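Local coordinates for protein agmatinase (Deinococcus radiodurans, PDB 1WOH) that probably hydrolyses agmatine to putrescine and urea, as a manganese-dependent member of the arginase (ureohydrolase) family, at residues A[136-146]-A[172-182]; A[251-262]-A[291-300]. All blocks are in the same frame, centred on the assembly; numbering follows the deposited sequence.

Contact 1: residues A[136-146]-A[172-182]; sequences DLHVVQLDAHL and NLVHITTVGLR
Gln141 and Thr178 sit side by side across two parallel strands, 137-142 and 173-181, and point the same way. From CB, which lies near the carbonyl O of Thr177, the glutamine runs out extended, CG anti to the backbone N (chi1 164°), alongside the threonine. CG passes Thr178 CG2, and CD comes to 3.4 Å from the same methyl. At the tip OE1 accepts from Thr178 OG1 at 2.7 Å, the hydroxyl approaching from above the carbonyl plane, and also touches Ile176 CG2. NE2 spends both its hydrogens nearly in the amide plane, on Asp143 OD2 at 3.0 Å and on Leu146 O at 3.1 Å, which settles which end is oxygen and probably holds the amide's rotation. With an alanine here, Thr178 OG1 would probably lose its acceptor, and Asp143 OD2 and Leu146 O the amide N-H groups that tie them together. Asp143 OD1 takes the backbone N of His145, closing an Asx turn. Backbone bonds such as Gln141 N to Thr177 O (2.8 Å) are straight in the middle, but a beta bulge inserts Val174 between the pairs Leu137-Leu173 and His138-His175, where Leu137 N to Asn172 O and Val174 N to Leu137 O are weak. On the face of His138 and Thr177, His175 CB lies over the His138 ring, 3.9 Å from its centroid; a water joins His175 ND1 to Thr177 OG1, while His175 NE2 bonds Thr200. Beyond the strands Ala144 CB rests on one face of the Arg182 guanidinium, which bonds the carbonyls of Gly180, Gly232 and Glu245. In this beta-alpha-beta unit through helix 162-169, the loop just after strand 137-142 carries Asp143 and His145, which belong to the binuclear manganese site of the arginase fold, unfilled in this chain.

Contact 2: residues A[251-262]-A[291-300]; sequences YAQGMKILAAAA and RLVMETLCEV
Tyr251 reaches across to helix 291-300 with its hydroxyl, giving its proton to Glu295 OE2 at 2.8 Å, an oxygen at the edge of the ring. That one oxygen is gripped three times, since Arg291 NE and NH2 also bond it side-on, NH2 at 3.0 Å in a salt bridge. Leu292 CD1 lies over one face of the tyrosine ring in a CH-pi contact, 4.0 Å from the centroid. One turn on is the tight part. Met255 is a knob in the hole formed by Leu292, Glu295, Thr296 and Glu299: its chain bends at chi2 (55°), SD lies 3.6 Å from Leu292 CD1, and CE ends against Thr296 OG1. Leu258 CD1 closes the inner side against Leu292 CD2 and Thr296, whose hydroxyl is already spent on Leu292 O. The outer side is looser and partly exposed. There Ala259 CB lies against Glu299 CG and CD, both at 3.8 Å, and the charge goes to Arg74. Toward the C-terminal ends Ala262 CB meets Val300 CG2 at 4.0 Å, and a water donates to both Ala262 O and Val300 O. At the other end Arg291 NH1 makes a salt bridge to Glu245 of a second subunit. The helices cross at -27°, two neighbours of one layer packed on strands 223-229 and 266-273 of the central parallel sheet, as in the alpha/beta arginase fold.

In the fold
Both contacts are largely buried, but they belong to different layers. Contact 1 joins neighbouring strands within the parallel sheet; contact 2 joins two helices lying against it, and no helix or strand is common to the two. They meet where Leu142 CD1 packs on Leu258 CG and Val179 CG1 on Ile257 CD1, one face of the strands against helix 251-264. Backbone bonds dominate contact 1, and the polar side chains at its C-terminal end, Gln141 with Asp143, lead to the manganese site. Contact 2 has no direct backbone-to-backbone hydrogen bonds and is held by side chains, apolar toward strands 223-229 and 266-273, with Glu299 turned to Arg74 and Arg291 shared between Glu295 and a second subunit.

Contact 1: residues A[136-146]-A[172-182]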
loop_
_atom_site.group_PDB
_atom_site.type_symbol
_atom_site.label_atom_id
_atom_site.label_comp_id
_atom_site.label_asym_id
_atom_site.label_seq_id
_atom_site.Cartn_x
_atom_site.Cartn_y
_atom_site.Cartn_z
ATOM N N ASP A 136 38.895 25.591 -7.142
ATOM C CA ASP A 136 37.735 26.441 -6.903
ATOM C C ASP A 136 36.432 25.704 -7.155
ATOM O O ASP A 136 35.561 26.189 -7.872
ATOM C CB ASP A 136 37.805 27.687 -7.787
ATOM C CG ASP A 136 38.996 28.565 -7.456
ATOM O OD1 ASP A 136 39.091 29.024 -6.300
ATOM O OD2 ASP A 136 39.839 28.793 -8.349
ATOM N N LEU A 137 36.309 24.526 -6.561
ATOM C CA LEU A 137 35.111 23.719 -6.720
ATOM C C LEU A 137 33.871 24.454 -6.216
ATOM O O LEU A 137 33.855 25.003 -5.103
ATOM C CB LEU A 137 35.270 22.396 -5.967
ATOM C CG LEU A 137 34.037 21.487 -5.921
ATOM C CD1 LEU A 137 33.707 21.029 -7.328
ATOM C CD2 LEU A 137 34.302 20.279 -5.005
ATOM N N HIS A 138 32.835 24.465 -7.054
ATOM C CA HIS A 138 31.564 25.096 -6.732
ATOM C C HIS A 138 30.508 24.002 -6.675
ATOM O O HIS A 138 30.577 23.034 -7.427
ATOM C CB HIS A 138 31.140 26.089 -7.819
ATOM C CG HIS A 138 31.881 27.388 -7.786
ATOM N ND1 HIS A 138 31.239 28.604 -7.697
ATOM C CD2 HIS A 138 33.204 27.662 -7.850
ATOM C CE1 HIS A 138 32.138 29.573 -7.706
ATOM N NE2 HIS A 138 33.337 29.028 -7.797
ATOM N N VAL A 139 29.549 24.144 -5.771
ATOM C CA VAL A 139 28.465 23.173 -5.691
ATOM C C VAL A 139 27.153 23.887 -5.938
ATOM O O VAL A 139 26.899 24.952 -5.368
ATOM C CB VAL A 139 28.364 22.485 -4.303
ATOM C CG1 VAL A 139 27.060 21.656 -4.222
ATOM C CG2 VAL A 139 29.557 21.580 -4.083
ATOM N N VAL A 140 26.341 23.320 -6.828
ATOM C CA VAL A 140 25.014 23.856 -7.111
ATOM C C VAL A 140 24.119 22.812 -6.455
ATOM O O VAL A 140 24.069 21.662 -6.879
ATOM C CB VAL A 140 24.722 23.944 -8.625
ATOM C CG1 VAL A 140 23.241 24.242 -8.846
ATOM C CG2 VAL A 140 25.559 25.064 -9.246
ATOM N N GLN A 141 23.433 23.237 -5.405
ATOM C CA GLN A 141 22.592 22.359 -4.606
ATOM C C GLN A 141 21.093 22.643 -4.693
ATOM O O GLN A 141 20.652 23.755 -4.384
ATOM C CB GLN A 141 23.076 22.479 -3.146
ATOM C CG GLN A 141 22.142 21.969 -2.071
ATOM C CD GLN A 141 22.561 22.423 -0.671
ATOM O OE1 GLN A 141 23.465 23.254 -0.514
ATOM N NE2 GLN A 141 21.892 21.892 0.349
ATOM N N LEU A 142 20.315 21.649 -5.127
ATOM C CA LEU A 142 18.855 21.791 -5.183
ATOM C C LEU A 142 18.429 21.124 -3.882
ATOM O O LEU A 142 18.789 19.977 -3.629
ATOM C CB LEU A 142 18.261 21.043 -6.377
ATOM C CG LEU A 142 18.597 21.570 -7.777
ATOM C CD1 LEU A 142 17.741 20.841 -8.788
ATOM C CD2 LEU A 142 18.328 23.059 -7.866
ATOM N N ASP A 143 17.653 21.819 -3.064
ATOM C CA ASP A 143 17.325 21.255 -1.759
ATOM C C ASP A 143 16.305 22.120 -1.036
ATOM O O ASP A 143 16.286 23.342 -1.206
ATOM C CB ASP A 143 18.626 21.245 -0.935
ATOM C CG ASP A 143 18.661 20.179 0.135
ATOM O OD1 ASP A 143 17.598 19.824 0.683
ATOM O OD2 ASP A 143 19.784 19.713 0.444
ATOM N N ALA A 144 15.462 21.494 -0.224
ATOM C CA ALA A 144 14.499 22.240 0.569
ATOM C C ALA A 144 15.230 22.687 1.835
ATOM O O ALA A 144 14.824 23.635 2.496
ATOM C CB ALA A 144 13.320 21.350 0.950
ATOM N N HIS A 145 16.312 21.988 2.167
ATOM C CA HIS A 145 17.067 22.298 3.379
ATOM C C HIS A 145 18.505 22.732 3.089
ATOM O O HIS A 145 19.097 22.325 2.093
ATOM C CB HIS A 145 17.052 21.071 4.309
ATOM C CG HIS A 145 15.683 20.495 4.518
ATOM N ND1 HIS A 145 15.283 19.298 3.959
ATOM C CD2 HIS A 145 14.611 20.966 5.198
ATOM C CE1 HIS A 145 14.025 19.058 4.286
ATOM N NE2 HIS A 145 13.594 20.056 5.038
ATOM N N LEU A 146 19.070 23.564 3.962
ATOM C CA LEU A 146 20.432 24.044 3.751
ATOM C C LEU A 146 21.499 22.962 3.941
ATOM O O LEU A 146 22.467 22.901 3.187
ATOM C CB LEU A 146 20.724 25.231 4.673
ATOM C CG LEU A 146 22.069 25.931 4.447
ATOM C CD1 LEU A 146 22.119 26.538 3.048
ATOM C CD2 LEU A 146 22.255 27.006 5.499
ATOM N N ASN A 172 39.375 23.604 -1.192
ATOM C CA ASN A 172 39.109 23.962 -2.588
ATOM C C ASN A 172 37.617 24.160 -2.880
ATOM O O ASN A 172 37.256 24.744 -3.906
ATOM C CB ASN A 172 39.693 22.906 -3.537
ATOM C CG ASN A 172 39.114 21.524 -3.308
ATOM O OD1 ASN A 172 39.108 21.021 -2.185
ATOM N ND2 ASN A 172 38.632 20.895 -4.378
ATOM N N LEU A 173 36.755 23.680 -1.982
ATOM C CA LEU A 173 35.306 23.845 -2.149
ATOM C C LEU A 173 35.044 25.276 -1.698
ATOM O O LEU A 173 34.783 25.540 -0.518
ATOM C CB LEU A 173 34.546 22.858 -1.257
ATOM C CG LEU A 173 33.125 22.486 -1.694
ATOM C CD1 LEU A 173 32.522 21.537 -0.664
ATOM C CD2 LEU A 173 32.270 23.730 -1.839
ATOM N N VAL A 174 35.108 26.203 -2.650
ATOM C CA VAL A 174 34.973 27.616 -2.341
ATOM C C VAL A 174 33.607 28.264 -2.346
ATOM O O VAL A 174 33.452 29.364 -1.815
ATOM C CB VAL A 174 35.876 28.455 -3.272
ATOM C CG1 VAL A 174 37.328 28.031 -3.108
ATOM C CG2 VAL A 174 35.436 28.278 -4.720
ATOM N N HIS A 175 32.610 27.612 -2.929
ATOM C CA HIS A 175 31.306 28.244 -2.975
ATOM C C HIS A 175 30.174 27.268 -3.210
ATOM O O HIS A 175 30.329 26.284 -3.924
ATOM C CB HIS A 175 31.302 29.310 -4.081
ATOM C CG HIS A 175 30.048 30.122 -4.138
ATOM N ND1 HIS A 175 28.979 29.793 -4.945
ATOM C CD2 HIS A 175 29.678 31.230 -3.455
ATOM C CE1 HIS A 175 28.005 30.666 -4.756
ATOM N NE2 HIS A 175 28.404 31.549 -3.857
ATOM N N ILE A 176 29.043 27.548 -2.579
ATOM C CA ILE A 176 27.845 26.737 -2.743
ATOM C C ILE A 176 26.677 27.651 -3.060
ATOM O O ILE A 176 26.527 28.722 -2.471
ATOM C CB ILE A 176 27.478 25.942 -1.460
ATOM C CG1 ILE A 176 28.616 24.997 -1.077
ATOM C CG2 ILE A 176 26.205 25.116 -1.703
ATOM C CD1 ILE A 176 28.301 24.138 0.167
ATOM N N THR A 177 25.858 27.228 -4.010
ATOM C CA THR A 177 24.672 27.976 -4.379
ATOM C C THR A 177 23.542 27.004 -4.080
ATOM O O THR A 177 23.441 25.964 -4.726
ATOM C CB THR A 177 24.649 28.311 -5.879
ATOM O OG1 THR A 177 25.754 29.164 -6.197
ATOM C CG2 THR A 177 23.345 29.010 -6.238
ATOM N N THR A 178 22.711 27.340 -3.100
ATOM C CA THR A 178 21.598 26.475 -2.706
ATOM C C THR A 178 20.277 27.068 -3.158
ATOM O O THR A 178 19.962 28.216 -2.843
ATOM C CB THR A 178 21.576 26.292 -1.185
ATOM O OG1 THR A 178 22.879 25.879 -0.754
ATOM C CG2 THR A 178 20.560 25.230 -0.786
ATOM N N VAL A 179 19.495 26.271 -3.880
ATOM C CA VAL A 179 18.225 26.754 -4.400
ATOM C C VAL A 179 17.053 25.856 -4.028
ATOM O O VAL A 179 17.143 24.637 -4.148
ATOM C CB VAL A 179 18.295 26.861 -5.939
ATOM C CG1 VAL A 179 16.999 27.438 -6.490
ATOM C CG2 VAL A 179 19.495 27.705 -6.338
ATOM N N GLY A 180 15.960 26.475 -3.581
ATOM C CA GLY A 180 14.766 25.734 -3.218
ATOM C C GLY A 180 14.433 25.723 -1.738
ATOM O O GLY A 180 13.422 25.146 -1.334
ATOM N N LEU A 181 15.263 26.378 -0.932
ATOM C CA LEU A 181 15.060 26.409 0.514
ATOM C C LEU A 181 13.690 26.919 0.945
ATOM O O LEU A 181 13.184 27.918 0.421
ATOM C CB LEU A 181 16.146 27.261 1.185
ATOM C CG LEU A 181 17.609 26.848 0.990
ATOM C CD1 LEU A 181 18.504 27.781 1.789
ATOM C CD2 LEU A 181 17.816 25.409 1.448
ATOM N N ARG A 182 13.108 26.231 1.922
ATOM C CA ARG A 182 11.797 26.585 2.456
ATOM C C ARG A 182 11.547 25.768 3.721
ATOM O O ARG A 182 12.252 24.790 3.988
ATOM C CB ARG A 182 10.717 26.284 1.416
ATOM C CG ARG A 182 10.666 24.825 0.987
ATOM C CD ARG A 182 9.798 24.658 -0.258
ATOM N NE ARG A 182 9.563 23.258 -0.591
ATOM C CZ ARG A 182 10.368 22.503 -1.335
ATOM N NH1 ARG A 182 11.487 23.002 -1.848
ATOM N NH2 ARG A 182 10.038 21.242 -1.574
HETATM O O HOH W 1 28.045 27.692 -6.929
#

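Contact 2: residues A[251-262]-A[291-300]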
loop_
_atom_site.group_PDB
_atom_site.type_symbol
_atom_site.label_atom_id
_atom_site.label_comp_id
_atom_site.label_asym_id
_atom_site.label_seq_id
_atom_site.Cartn_x
_atom_site.Cartn_y
_atom_site.Cartn_z
ATOM N N TYR A 251 9.171 19.849 -11.683
ATOM C CA TYR A 251 10.245 19.160 -12.387
ATOM C C TYR A 251 10.875 20.149 -13.374
ATOM O O TYR A 251 12.095 20.245 -13.483
ATOM C CB TYR A 251 9.691 17.945 -13.146
ATOM C CG TYR A 251 10.724 17.200 -13.980
ATOM C CD1 TYR A 251 11.289 16.009 -13.528
ATOM C CD2 TYR A 251 11.142 17.698 -15.222
ATOM C CE1 TYR A 251 12.249 15.328 -14.288
ATOM C CE2 TYR A 251 12.099 17.029 -15.991
ATOM C CZ TYR A 251 12.648 15.846 -15.518
ATOM O OH TYR A 251 13.599 15.179 -16.263
ATOM N N ALA A 252 10.028 20.897 -14.082
ATOM C CA ALA A 252 10.510 21.861 -15.072
ATOM C C ALA A 252 11.432 22.933 -14.489
ATOM O O ALA A 252 12.445 23.284 -15.087
ATOM C CB ALA A 252 9.320 22.517 -15.775
ATOM N N GLN A 253 11.091 23.458 -13.321
ATOM C CA GLN A 253 11.922 24.491 -12.707
ATOM C C GLN A 253 13.281 23.938 -12.291
ATOM O O GLN A 253 14.321 24.559 -12.537
ATOM C CB GLN A 253 11.218 25.074 -11.489
ATOM C CG GLN A 253 9.942 25.808 -11.809
ATOM C CD GLN A 253 9.229 26.231 -10.552
ATOM O OE1 GLN A 253 9.064 25.431 -9.631
ATOM N NE2 GLN A 253 8.796 27.493 -10.501
ATOM N N GLY A 254 13.271 22.777 -11.646
ATOM C CA GLY A 254 14.522 22.176 -11.223
ATOM C C GLY A 254 15.403 21.910 -12.431
ATOM O O GLY A 254 16.609 22.168 -12.415
ATOM N N MET A 255 14.789 21.396 -13.492
ATOM C CA MET A 255 15.506 21.079 -14.722
ATOM C C MET A 255 16.052 22.329 -15.416
ATOM O O MET A 255 17.139 22.295 -15.996
ATOM C CB MET A 255 14.582 20.299 -15.666
ATOM C CG MET A 255 15.301 19.508 -16.752
ATOM S SD MET A 255 16.533 18.368 -16.086
ATOM C CE MET A 255 18.027 19.158 -16.670
ATOM N N LYS A 256 15.304 23.429 -15.373
ATOM C CA LYS A 256 15.773 24.668 -15.993
ATOM C C LYS A 256 17.014 25.176 -15.257
ATOM O O LYS A 256 17.948 25.695 -15.874
ATOM C CB LYS A 256 14.691 25.750 -15.952
ATOM C CG LYS A 256 13.562 25.546 -16.940
ATOM C CD LYS A 256 12.655 26.765 -16.970
ATOM C CE LYS A 256 11.564 26.630 -18.017
ATOM N NZ LYS A 256 10.620 25.523 -17.696
ATOM N N ILE A 257 17.011 25.032 -13.936
ATOM C CA ILE A 257 18.141 25.462 -13.114
ATOM C C ILE A 257 19.378 24.640 -13.466
ATOM O O ILE A 257 20.458 25.193 -13.711
ATOM C CB ILE A 257 17.823 25.295 -11.606
ATOM C CG1 ILE A 257 16.741 26.293 -11.200
ATOM C CG2 ILE A 257 19.086 25.533 -10.761
ATOM C CD1 ILE A 257 16.152 26.032 -9.841
ATOM N N LEU A 258 19.224 23.318 -13.498
ATOM C CA LEU A 258 20.347 22.452 -13.831
ATOM C C LEU A 258 20.829 22.695 -15.264
ATOM O O LEU A 258 22.029 22.745 -15.523
ATOM C CB LEU A 258 19.956 20.983 -13.661
ATOM C CG LEU A 258 19.599 20.593 -12.214
ATOM C CD1 LEU A 258 18.929 19.220 -12.187
ATOM C CD2 LEU A 258 20.858 20.607 -11.347
ATOM N N ALA A 259 19.888 22.842 -16.190
ATOM C CA ALA A 259 20.243 23.063 -17.587
ATOM C C ALA A 259 21.059 24.343 -17.745
ATOM O O ALA A 259 22.059 24.369 -18.468
ATOM C CB ALA A 259 18.981 23.128 -18.442
ATOM N N ALA A 260 20.633 25.399 -17.061
ATOM C CA ALA A 260 21.321 26.683 -17.133
ATOM C C ALA A 260 22.751 26.558 -16.628
ATOM O O ALA A 260 23.694 27.060 -17.250
ATOM C CB ALA A 260 20.566 27.724 -16.321
ATOM N N ALA A 261 22.915 25.882 -15.497
ATOM C CA ALA A 261 24.240 25.705 -14.924
ATOM C C ALA A 261 25.118 24.830 -15.818
ATOM O O ALA A 261 26.304 25.100 -15.975
ATOM C CB ALA A 261 24.127 25.093 -13.527
ATOM N N ALA A 262 24.531 23.795 -16.414
ATOM C CA ALA A 262 25.272 22.873 -17.270
ATOM C C ALA A 262 25.777 23.533 -18.553
ATOM O O ALA A 262 26.795 23.123 -19.116
ATOM C CB ALA A 262 24.390 21.678 -17.625
ATOM N N ARG A 291 14.721 10.127 -14.752
ATOM C CA ARG A 291 14.675 10.929 -15.968
ATOM C C ARG A 291 15.442 12.232 -15.766
ATOM O O ARG A 291 16.136 12.703 -16.668
ATOM C CB ARG A 291 13.234 11.257 -16.368
ATOM C CG ARG A 291 13.193 12.040 -17.673
ATOM C CD ARG A 291 11.850 12.664 -17.968
ATOM N NE ARG A 291 12.049 13.982 -18.568
ATOM C CZ ARG A 291 11.138 14.632 -19.281
ATOM N NH1 ARG A 291 9.950 14.088 -19.503
ATOM N NH2 ARG A 291 11.415 15.839 -19.754
ATOM N N LEU A 292 15.312 12.823 -14.583
ATOM C CA LEU A 292 16.014 14.067 -14.302
ATOM C C LEU A 292 17.512 13.864 -14.485
ATOM O O LEU A 292 18.199 14.716 -15.050
ATOM C CB LEU A 292 15.751 14.546 -12.863
ATOM C CG LEU A 292 16.292 15.956 -12.598
ATOM C CD1 LEU A 292 15.218 16.971 -12.983
ATOM C CD2 LEU A 292 16.644 16.148 -11.130
ATOM N N VAL A 293 18.029 12.737 -13.999
ATOM C CA VAL A 293 19.457 12.474 -14.128
ATOM C C VAL A 293 19.821 12.356 -15.602
ATOM O O VAL A 293 20.795 12.965 -16.060
ATOM C CB VAL A 293 19.876 11.175 -13.397
ATOM C CG1 VAL A 293 21.331 10.847 -13.709
ATOM C CG2 VAL A 293 19.704 11.347 -11.882
ATOM N N MET A 294 19.027 11.593 -16.350
ATOM C CA MET A 294 19.303 11.411 -17.771
ATOM C C MET A 294 19.158 12.708 -18.561
ATOM O O MET A 294 19.957 12.980 -19.462
ATOM C CB MET A 294 18.388 10.333 -18.378
ATOM C CG MET A 294 18.658 8.908 -17.885
ATOM S SD MET A 294 20.396 8.436 -17.846
ATOM C CE MET A 294 20.787 8.410 -19.638
ATOM N N GLU A 295 18.146 13.506 -18.238
ATOM C CA GLU A 295 17.961 14.764 -18.945
ATOM C C GLU A 295 19.091 15.720 -18.587
ATOM O O GLU A 295 19.576 16.470 -19.437
ATOM C CB GLU A 295 16.611 15.403 -18.610
ATOM C CG GLU A 295 16.359 16.694 -19.397
ATOM C CD GLU A 295 14.924 17.178 -19.309
ATOM O OE1 GLU A 295 14.618 18.246 -19.879
ATOM O OE2 GLU A 295 14.101 16.495 -18.670
ATOM N N THR A 296 19.528 15.696 -17.332
ATOM C CA THR A 296 20.618 16.577 -16.936
ATOM C C THR A 296 21.874 16.224 -17.728
ATOM O O THR A 296 22.584 17.110 -18.206
ATOM C CB THR A 296 20.903 16.481 -15.424
ATOM O OG1 THR A 296 19.756 16.951 -14.700
ATOM C CG2 THR A 296 22.106 17.342 -15.052
ATOM N N LEU A 297 22.145 14.933 -17.879
ATOM C CA LEU A 297 23.313 14.506 -18.641
ATOM C C LEU A 297 23.197 14.946 -20.105
ATOM O O LEU A 297 24.206 15.260 -20.743
ATOM C CB LEU A 297 23.480 12.991 -18.552
ATOM C CG LEU A 297 23.872 12.465 -17.165
ATOM C CD1 LEU A 297 23.793 10.947 -17.144
ATOM C CD2 LEU A 297 25.276 12.933 -16.814
ATOM N N CYS A 298 21.979 14.967 -20.638
ATOM C CA CYS A 298 21.787 15.407 -22.022
ATOM C C CYS A 298 22.274 16.840 -22.116
ATOM O O CYS A 298 23.001 17.204 -23.040
ATOM C CB CYS A 298 20.312 15.382 -22.420
ATOM S SG CYS A 298 19.640 13.777 -22.805
ATOM N N GLU A 299 21.852 17.650 -21.149
ATOM C CA GLU A 299 22.234 19.051 -21.102
ATOM C C GLU A 299 23.738 19.177 -20.916
ATOM O O GLU A 299 24.386 19.968 -21.596
ATOM C CB GLU A 299 21.508 19.763 -19.956
ATOM C CG GLU A 299 19.985 19.837 -20.090
ATOM C CD GLU A 299 19.530 20.669 -21.280
ATOM O OE1 GLU A 299 20.314 21.522 -21.746
ATOM O OE2 GLU A 299 18.381 20.482 -21.740
ATOM N N VAL A 300 24.301 18.397 -19.995
ATOM C CA VAL A 300 25.740 18.463 -19.752
ATOM C C VAL A 300 26.543 18.204 -21.030
ATOM O O VAL A 300 27.368 19.025 -21.428
ATOM C CB VAL A 300 26.175 17.446 -18.668
ATOM C CG1 VAL A 300 27.694 17.326 -18.631
ATOM C CG2 VAL A 300 25.665 17.897 -17.305
HETATM O O HOH W 2 28.385 20.924 -19.465
#